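Local coordinates for protein putative secreted lipase (PDB 5H6B) that probably hydrolyses triacylglycerols as a secreted, thermostable bacterial lipase of the alpha/beta-hydrolase superfamily, at residues T141-L146 with D169-S174; Y192-T197 with T208-G213; Y199-T204 with L229-A234. One frame throughout, in Å; residues are numbered along the deposited sequence.

Interaction 1: T141-L146 with D169-S174; sequences TTLLGL and DQVAGS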
loop_
_atom_site.group_PDB
_atom_site.type_symbol
_atom_site.label_atom_id
_atom_site.label_comp_id
_atom_site.label_asym_id
_atom_site.label_seq_id
_atom_site.Cartn_x
_atom_site.Cartn_y
_atom_site.Cartn_z
ATOM N N THR A 141 0.398 9.376 -11.811
ATOM C CA THR A 141 -0.629 8.967 -12.767
ATOM C C THR A 141 -1.229 10.245 -13.392
ATOM O O THR A 141 -0.573 11.283 -13.391
ATOM C CB THR A 141 -1.698 8.088 -12.071
ATOM O OG1 THR A 141 -2.682 7.681 -13.015
ATOM C CG2 THR A 141 -2.412 8.831 -10.914
ATOM N N THR A 142 -2.448 10.176 -13.920
ATOM C CA THR A 142 -3.168 11.364 -14.411
ATOM C C THR A 142 -4.485 11.567 -13.660
ATOM O O THR A 142 -5.048 10.622 -13.062
ATOM C CB THR A 142 -3.466 11.264 -15.925
ATOM O OG1 THR A 142 -4.393 10.203 -16.169
ATOM C CG2 THR A 142 -2.179 10.996 -16.724
ATOM N N LEU A 143 -4.978 12.808 -13.698
ATOM C CA LEU A 143 -6.290 13.119 -13.136
ATOM C C LEU A 143 -7.376 12.278 -13.809
ATOM O O LEU A 143 -8.307 11.833 -13.137
ATOM C CB LEU A 143 -6.612 14.614 -13.228
ATOM C CG LEU A 143 -5.822 15.530 -12.289
ATOM C CD1 LEU A 143 -6.085 16.983 -12.648
ATOM C CD2 LEU A 143 -6.161 15.271 -10.826
ATOM N N LEU A 144 -7.214 12.036 -15.111
ATOM C CA LEU A 144 -8.118 11.182 -15.906
ATOM C C LEU A 144 -8.143 9.741 -15.390
ATOM O O LEU A 144 -9.216 9.156 -15.200
ATOM C CB LEU A 144 -7.690 11.194 -17.388
ATOM C CG LEU A 144 -8.511 10.385 -18.405
ATOM C CD1 LEU A 144 -9.947 10.916 -18.485
ATOM C CD2 LEU A 144 -7.832 10.409 -19.773
ATOM N N GLY A 145 -6.950 9.184 -15.184
ATOM C CA GLY A 145 -6.787 7.891 -14.527
ATOM C C GLY A 145 -7.463 7.825 -13.157
ATOM O O GLY A 145 -8.185 6.873 -12.863
ATOM N N LEU A 146 -7.266 8.853 -12.342
ATOM C CA LEU A 146 -7.905 8.899 -11.020
ATOM C C LEU A 146 -9.424 8.976 -11.092
ATOM O O LEU A 146 -10.107 8.408 -10.228
ATOM C CB LEU A 146 -7.346 10.040 -10.174
ATOM C CG LEU A 146 -5.861 9.875 -9.802
ATOM C CD1 LEU A 146 -5.296 11.201 -9.301
ATOM C CD2 LEU A 146 -5.656 8.774 -8.763
ATOM N N ASP A 169 -1.388 15.962 -6.157
ATOM C CA ASP A 169 -0.082 15.448 -5.781
ATOM C C ASP A 169 0.278 14.115 -6.463
ATOM O O ASP A 169 1.451 13.799 -6.585
ATOM C CB ASP A 169 0.011 15.261 -4.245
ATOM C CG ASP A 169 0.224 16.572 -3.479
ATOM O OD1 ASP A 169 0.412 17.636 -4.100
ATOM O OD2 ASP A 169 0.211 16.538 -2.228
ATOM N N GLN A 170 -0.713 13.328 -6.875
ATOM C CA GLN A 170 -0.454 12.074 -7.595
ATOM C C GLN A 170 -0.190 12.262 -9.099
ATOM O O GLN A 170 0.168 11.290 -9.768
ATOM C CB GLN A 170 -1.599 11.071 -7.390
ATOM C CG GLN A 170 -1.767 10.633 -5.945
ATOM C CD GLN A 170 -2.901 9.636 -5.755
ATOM O OE1 GLN A 170 -3.969 9.956 -5.227
ATOM N NE2 GLN A 170 -2.678 8.442 -6.203
ATOM N N VAL A 171 -0.362 13.471 -9.635
ATOM C CA VAL A 171 -0.240 13.669 -11.087
ATOM C C VAL A 171 1.235 13.604 -11.480
ATOM O O VAL A 171 2.065 14.256 -10.852
ATOM C CB VAL A 171 -0.926 14.986 -11.555
ATOM C CG1 VAL A 171 -0.656 15.295 -13.035
ATOM C CG2 VAL A 171 -2.422 14.875 -11.341
ATOM N N ALA A 172 1.568 12.783 -12.480
ATOM C CA ALA A 172 2.970 12.707 -12.957
ATOM C C ALA A 172 3.394 14.103 -13.385
ATOM O O ALA A 172 2.676 14.755 -14.146
ATOM C CB ALA A 172 3.116 11.736 -14.117
ATOM N N GLY A 173 4.511 14.571 -12.831
ATOM C CA GLY A 173 5.021 15.924 -13.075
ATOM C C GLY A 173 4.647 16.949 -12.014
ATOM O O GLY A 173 5.106 18.089 -12.077
ATOM N N SER A 174 3.833 16.560 -11.026
ATOM C CA SER A 174 3.460 17.471 -9.940
ATOM C C SER A 174 4.692 17.849 -9.134
ATOM O O SER A 174 5.721 17.174 -9.220
ATOM C CB SER A 174 2.448 16.823 -8.990
ATOM O OG SER A 174 3.080 15.868 -8.142
#
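Val171 sits against both Thr141 and Leu143, and its side chain can be followed outward atom by atom. Val171 CB lies beside Thr141 O, 4.1 Å away, and there the chain divides. CG1 stands anti to the backbone N (chi1 173°) and stays near the same carbonyl oxygen, with 4.0 Å between Val171 CG1 and Thr141 O. The other methyl takes the place beside the backbone N, which brings Val171 CG2 to 3.6 Å from Leu143 CG and slightly further from Leu143 CD2. The two side chains cross at about a right angle, and the methyl lies against Leu143 CG and its CD2 branch.

Next to this apolar touch the backbones form one isolated bridge. Thr141 N donates to Gln170 O at 2.8 Å. In return Ala172 N donates to Thr141 O, again at 2.8 Å, and Val171 CA adds a CH...O contact to that oxygen. Thr141 is thus gripped through both its N-H and its C=O. Its CG2 methyl rests near Gln170 O, while Leu146 reaches with CD1 and CD2 to the side of Gln170.

Each partner backbone is shaped by its own motif. Thr142 is an N-cap: its OG1 accepts from Gly145 N at 2.9 Å, starting helix 143-147. On the other side Val171 to Ser174 make a type II beta turn, whose third position is Gly173, where a CB would be jammed against the preceding carbonyl oxygen. The contact therefore pins a turn to the approach of a capped helix. Both belong to the long excursion between strands 128-134 and 191-196, the region where alpha/beta hydrolases commonly carry the cap or lid elements beside their active site.

Interaction 2: Y192-T197 with T208-G213; sequences YTVIAT and TQYLDG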
loop_
_atom_site.group_PDB
_atom_site.type_symbol
_atom_site.label_atom_id
_atom_site.label_comp_id
_atom_site.label_asym_id
_atom_site.label_seq_id
_atom_site.Cartn_x
_atom_site.Cartn_y
_atom_site.Cartn_z
ATOM N N TYR A 192 11.708 -4.220 -1.204
ATOM C CA TYR A 192 10.562 -3.691 -1.924
ATOM C C TYR A 192 9.976 -4.752 -2.820
ATOM O O TYR A 192 10.721 -5.397 -3.574
ATOM C CB TYR A 192 10.991 -2.529 -2.812
ATOM C CG TYR A 192 11.514 -1.306 -2.095
ATOM C CD1 TYR A 192 12.827 -1.252 -1.606
ATOM C CD2 TYR A 192 10.713 -0.183 -1.944
ATOM C CE1 TYR A 192 13.312 -0.112 -0.987
ATOM C CE2 TYR A 192 11.194 0.957 -1.335
ATOM C CZ TYR A 192 12.482 0.996 -0.855
ATOM O OH TYR A 192 12.901 2.146 -0.232
ATOM N N THR A 193 8.651 -4.912 -2.760
ATOM C CA THR A 193 7.902 -5.743 -3.719
ATOM C C THR A 193 6.794 -4.876 -4.349
ATOM O O THR A 193 6.222 -4.002 -3.692
ATOM C CB THR A 193 7.293 -6.991 -3.043
ATOM O OG1 THR A 193 8.307 -7.682 -2.290
ATOM C CG2 THR A 193 6.660 -7.953 -4.064
ATOM N N VAL A 194 6.551 -5.080 -5.638
ATOM C CA VAL A 194 5.469 -4.424 -6.349
ATOM C C VAL A 194 4.692 -5.513 -7.083
ATOM O O VAL A 194 5.276 -6.354 -7.771
ATOM C CB VAL A 194 5.961 -3.371 -7.352
ATOM C CG1 VAL A 194 4.795 -2.765 -8.116
ATOM C CG2 VAL A 194 6.740 -2.279 -6.654
ATOM N N ILE A 195 3.374 -5.507 -6.891
ATOM C CA ILE A 195 2.480 -6.408 -7.576
ATOM C C ILE A 195 1.561 -5.505 -8.388
ATOM O O ILE A 195 0.843 -4.668 -7.833
ATOM C CB ILE A 195 1.682 -7.279 -6.592
ATOM C CG1 ILE A 195 2.620 -8.020 -5.634
ATOM C CG2 ILE A 195 0.795 -8.253 -7.354
ATOM C CD1 ILE A 195 1.960 -8.492 -4.368
ATOM N N ALA A 196 1.611 -5.683 -9.709
ATOM C CA ALA A 196 0.872 -4.899 -10.661
ATOM C C ALA A 196 0.050 -5.813 -11.538
ATOM O O ALA A 196 0.358 -7.011 -11.677
ATOM C CB ALA A 196 1.827 -4.077 -11.514
ATOM N N THR A 197 -0.983 -5.227 -12.141
ATOM C CA THR A 197 -1.847 -5.925 -13.100
ATOM C C THR A 197 -1.826 -5.166 -14.435
ATOM O O THR A 197 -1.904 -3.921 -14.485
ATOM C CB THR A 197 -3.301 -6.086 -12.601
ATOM O OG1 THR A 197 -4.121 -6.581 -13.659
ATOM C CG2 THR A 197 -3.901 -4.763 -12.094
ATOM N N THR A 208 5.032 1.820 -14.989
ATOM C CA THR A 208 5.430 2.926 -14.113
ATOM C C THR A 208 5.147 2.665 -12.619
ATOM O O THR A 208 5.618 3.414 -11.756
ATOM C CB THR A 208 4.734 4.253 -14.490
ATOM O OG1 THR A 208 3.308 4.108 -14.381
ATOM C CG2 THR A 208 5.111 4.698 -15.911
ATOM N N GLN A 209 4.385 1.616 -12.315
ATOM C CA GLN A 209 4.163 1.196 -10.932
ATOM C C GLN A 209 5.408 0.522 -10.361
ATOM O O GLN A 209 5.661 0.601 -9.163
ATOM C CB GLN A 209 2.979 0.242 -10.844
ATOM C CG GLN A 209 1.680 0.834 -11.378
ATOM C CD GLN A 209 0.578 -0.189 -11.428
ATOM O OE1 GLN A 209 0.586 -1.168 -10.679
ATOM N NE2 GLN A 209 -0.375 0.016 -12.326
ATOM N N TYR A 210 6.172 -0.141 -11.236
ATOM C CA TYR A 210 7.384 -0.856 -10.846
ATOM C C TYR A 210 8.459 0.065 -10.288
ATOM O O TYR A 210 8.604 1.196 -10.733
ATOM C CB TYR A 210 7.984 -1.623 -12.028
ATOM C CG TYR A 210 7.182 -2.781 -12.554
ATOM C CD1 TYR A 210 6.307 -3.512 -11.733
ATOM C CD2 TYR A 210 7.338 -3.197 -13.882
ATOM C CE1 TYR A 210 5.596 -4.585 -12.243
ATOM C CE2 TYR A 210 6.632 -4.274 -14.395
ATOM C CZ TYR A 210 5.767 -4.962 -13.562
ATOM O OH TYR A 210 5.051 -6.019 -14.043
ATOM N N LEU A 211 9.193 -0.455 -9.303
ATOM C CA LEU A 211 10.330 0.219 -8.713
ATOM C C LEU A 211 11.643 -0.335 -9.289
ATOM O O LEU A 211 11.697 -1.415 -9.859
ATOM C CB LEU A 211 10.311 0.052 -7.198
ATOM C CG LEU A 211 9.201 0.790 -6.442
ATOM C CD1 LEU A 211 9.095 0.239 -5.027
ATOM C CD2 LEU A 211 9.430 2.286 -6.383
ATOM N N ASP A 212 12.703 0.436 -9.122
ATOM C CA ASP A 212 14.029 0.069 -9.590
ATOM C C ASP A 212 15.023 0.174 -8.446
ATOM O O ASP A 212 15.022 1.145 -7.692
ATOM C CB ASP A 212 14.439 1.006 -10.715
ATOM C CG ASP A 212 15.906 0.897 -11.075
ATOM O OD1 ASP A 212 16.267 0.037 -11.907
ATOM O OD2 ASP A 212 16.682 1.719 -10.552
ATOM N N GLY A 213 15.894 -0.815 -8.361
ATOM C CA GLY A 213 16.935 -0.847 -7.357
ATOM C C GLY A 213 17.444 -2.264 -7.183
ATOM O O GLY A 213 16.842 -3.217 -7.702
HETATM O O HOH W 1 -1.531 -2.610 -11.175
#
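Val194 spreads its two methyls over the loop that runs alongside the strand. CG1, anti to the backbone N (chi1 177°), meets the edge of the Tyr210 ring in its plane, with 4.0 Å between Val194 CG1 and Tyr210 CD1; Gln209 O lies close to the same methyl. CG2 goes the other way, to Leu211, with 3.8 Å between Val194 CG2 and Leu211 CD1. Leu211 CD1 also touches Tyr192 CD2 at 3.5 Å, wedged between the tyrosine and the valine. An alanine in place of Val194 would lose both methyls and would probably open a gap between the Tyr210 ring edge and Leu211 CD1, leaving that methyl with less to hold its position.

At the far end the character changes. Gln209 lies extended beyond CG and brings its amide up to Ala196, with Gln209 OE1 within 3.3 Å of Ala196 CB. A water ties the same oxygen to the strand end: it donates to Gln209 OE1 at 2.6 Å and accepts from Thr197 N at 2.8 Å. The other end of the amide, NE2, bonds to Val203 O and makes a weak hydrogen bond to Asp200 OD2. Ala196 CB also packs on Tyr210 CE1.

No direct hydrogen bond joins the two segments, and backbone bonds from Tyr192, Thr193 and Val194 go largely to neighbouring strands. Tyr210 and Leu211 are accordingly held to Tyr192, Val194 and Ala196 by apolar packing, with one buried glutamine and its water supplying polar fixation where the strand ends.

Interaction 3: Y199-T204 with L229-A234; sequences YDQVVT and LSEHVA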
loop_
_atom_site.group_PDB
_atom_site.type_symbol
_atom_site.label_atom_id
_atom_site.label_comp_id
_atom_site.label_asym_id
_atom_site.label_seq_id
_atom_site.Cartn_x
_atom_site.Cartn_y
_atom_site.Cartn_z
ATOM N N TYR A 199 -4.086 -5.132 -16.571
ATOM C CA TYR A 199 -5.397 -4.532 -16.832
ATOM C C TYR A 199 -5.661 -3.289 -15.963
ATOM O O TYR A 199 -6.808 -2.850 -15.858
ATOM C CB TYR A 199 -6.486 -5.584 -16.640
ATOM C CG TYR A 199 -6.219 -6.812 -17.459
ATOM C CD1 TYR A 199 -6.401 -6.805 -18.850
ATOM C CD2 TYR A 199 -5.742 -7.975 -16.857
ATOM C CE1 TYR A 199 -6.141 -7.936 -19.614
ATOM C CE2 TYR A 199 -5.483 -9.110 -17.607
ATOM C CZ TYR A 199 -5.672 -9.086 -18.981
ATOM O OH TYR A 199 -5.392 -10.236 -19.694
ATOM N N ASP A 200 -4.610 -2.708 -15.371
ATOM C CA ASP A 200 -4.755 -1.480 -14.602
ATOM C C ASP A 200 -5.246 -0.342 -15.501
ATOM O O ASP A 200 -4.590 0.018 -16.458
ATOM C CB ASP A 200 -3.453 -1.101 -13.914
ATOM C CG ASP A 200 -3.668 -0.201 -12.698
ATOM O OD1 ASP A 200 -4.333 0.852 -12.860
ATOM O OD2 ASP A 200 -3.143 -0.527 -11.590
ATOM N N GLN A 201 -6.407 0.216 -15.158
ATOM C CA GLN A 201 -7.020 1.332 -15.894
ATOM C C GLN A 201 -6.754 2.722 -15.292
ATOM O O GLN A 201 -7.064 3.735 -15.920
ATOM C CB GLN A 201 -8.534 1.077 -16.029
ATOM C CG GLN A 201 -9.420 1.401 -14.804
ATOM C CD GLN A 201 -9.380 0.371 -13.675
ATOM O OE1 GLN A 201 -8.342 -0.258 -13.413
ATOM N NE2 GLN A 201 -10.512 0.218 -12.972
ATOM N N VAL A 202 -6.220 2.759 -14.069
ATOM C CA VAL A 202 -6.041 3.991 -13.271
ATOM C C VAL A 202 -4.627 4.551 -13.360
ATOM O O VAL A 202 -4.443 5.763 -13.313
ATOM C CB VAL A 202 -6.324 3.713 -11.761
ATOM C CG1 VAL A 202 -5.960 4.909 -10.864
ATOM C CG2 VAL A 202 -7.775 3.299 -11.555
ATOM N N VAL A 203 -3.637 3.657 -13.423
ATOM C CA VAL A 203 -2.215 3.998 -13.321
ATOM C C VAL A 203 -1.544 3.339 -14.506
ATOM O O VAL A 203 -1.160 2.164 -14.436
ATOM C CB VAL A 203 -1.584 3.449 -12.026
ATOM C CG1 VAL A 203 -0.113 3.826 -11.953
ATOM C CG2 VAL A 203 -2.343 3.934 -10.800
ATOM N N THR A 204 -1.450 4.093 -15.595
ATOM C CA THR A 204 -0.910 3.600 -16.848
ATOM C C THR A 204 0.229 4.507 -17.348
ATOM O O THR A 204 0.279 5.691 -16.993
ATOM C CB THR A 204 -1.991 3.502 -17.936
ATOM O OG1 THR A 204 -2.580 4.787 -18.139
ATOM C CG2 THR A 204 -3.060 2.493 -17.551
ATOM N N LEU A 229 -7.806 -11.418 -14.261
ATOM C CA LEU A 229 -7.949 -10.156 -14.946
ATOM C C LEU A 229 -8.307 -8.984 -14.007
ATOM O O LEU A 229 -8.869 -7.999 -14.472
ATOM C CB LEU A 229 -9.010 -10.296 -16.044
ATOM C CG LEU A 229 -8.978 -11.573 -16.898
ATOM C CD1 LEU A 229 -10.093 -11.536 -17.929
ATOM C CD2 LEU A 229 -7.627 -11.777 -17.580
ATOM N N SER A 230 -7.979 -9.071 -12.710
ATOM C CA SER A 230 -8.204 -7.958 -11.779
ATOM C C SER A 230 -7.706 -6.642 -12.338
ATOM O O SER A 230 -6.633 -6.579 -12.912
ATOM C CB SER A 230 -7.504 -8.180 -10.426
ATOM O OG SER A 230 -8.220 -9.107 -9.647
ATOM N N GLU A 231 -8.498 -5.599 -12.145
ATOM C CA GLU A 231 -8.087 -4.235 -12.452
ATOM C C GLU A 231 -7.602 -3.551 -11.153
ATOM O O GLU A 231 -7.292 -4.227 -10.167
ATOM C CB GLU A 231 -9.196 -3.478 -13.215
ATOM C CG GLU A 231 -10.602 -3.485 -12.602
ATOM C CD GLU A 231 -10.638 -2.966 -11.179
ATOM O OE1 GLU A 231 -10.753 -3.797 -10.238
ATOM O OE2 GLU A 231 -10.522 -1.731 -10.987
ATOM N N HIS A 232 -7.526 -2.228 -11.161
ATOM C CA HIS A 232 -6.834 -1.481 -10.127
ATOM C C HIS A 232 -7.436 -1.666 -8.722
ATOM O O HIS A 232 -6.696 -1.822 -7.742
ATOM C CB HIS A 232 -6.803 -0.005 -10.509
ATOM C CG HIS A 232 -6.020 0.849 -9.570
ATOM N ND1 HIS A 232 -4.646 0.957 -9.620
ATOM C CD2 HIS A 232 -6.424 1.657 -8.559
ATOM C CE1 HIS A 232 -4.234 1.776 -8.671
ATOM N NE2 HIS A 232 -5.294 2.225 -8.021
ATOM N N VAL A 233 -8.759 -1.656 -8.627
ATOM C CA VAL A 233 -9.398 -1.714 -7.327
ATOM C C VAL A 233 -9.394 -3.135 -6.777
ATOM O O VAL A 233 -9.012 -3.347 -5.631
ATOM C CB VAL A 233 -10.818 -1.078 -7.362
ATOM C CG1 VAL A 233 -11.542 -1.256 -6.025
ATOM C CG2 VAL A 233 -10.684 0.411 -7.687
ATOM N N ALA A 234 -9.787 -4.083 -7.619
ATOM C CA ALA A 234 -9.901 -5.478 -7.244
ATOM C C ALA A 234 -8.605 -6.054 -6.701
ATOM O O ALA A 234 -8.626 -6.748 -5.680
ATOM C CB ALA A 234 -10.377 -6.308 -8.431
#
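The His232 ring carries Val202 on one face, with Val202 CB 3.8 Å from the ring centroid and displaced toward the rim, a CH-pi contact. At its edge, in the ring plane, lies Asp200 OD2, which accepts from His232 ND1 at 2.9 Å. The bond is almost straight (172°) and uses the syn side of the oxygen, although carboxylate and ring planes are turned 62° apart. Val203 CG2 adds an oblique touch at CE1. The Tyr199 ring has Ser230 O at its edge, while Leu229 CD2 packs obliquely against Tyr199 CE2 at 3.4 Å.

Two backbone N-H groups hold Asp200 OD1: Val202 N nearly along its C-O axis, an Asx turn, and Val203 N from above the carboxylate plane, the Asx motif. Gln201 then bridges to the other segment. Its CG lies between the backbone N and the carbonyl carbon (chi1 80°), and the bent chain brings the amide across. Gln201 OE1 accepts from His232 N at 3.1 Å on a lone pair. Gln201 NE2 donates to Glu231 OE2 at 2.8 Å. Glu231 is the N-cap of helix 232-237, its OE2 also taking Val233 N and its OE1 taking Ala234 N.

Beyond the contact, His232 NE2 bonds to Ser109 OG, and the ring of His108 meets that of His232. Ser109 falls in a GxSxG pattern on a strand-to-helix turn, so the acid on one loop and the histidine directly after the Glu231 N-cap match the Ser-His-Asp triad of alpha/beta hydrolases, consistent with this being the lipase active site.

Interaction 3 is the hub, its centre 15 Å from that of interaction 1 and 14 Å from that of interaction 2, and it touches both. Thr141 OG1 reaches Val202 O at 2.6 Å, joining segment 141-146 to the loop that bears the probable triad acid. Interaction 2 is tied in through Gln209 and Thr197: Gln209 NE2 to Val203 O at 3.1 Å and weakly to the triad acid, and Thr197 OG1 to Ser230 O at 2.6 Å. Interactions 1 and 2 do not meet; their nearest atoms are about 6 Å apart. At its other end interaction 2 approaches metal: the Leu211 side chain is about 6 Å from a bound zinc ion and touches Asp185, a zinc ligand together with His139.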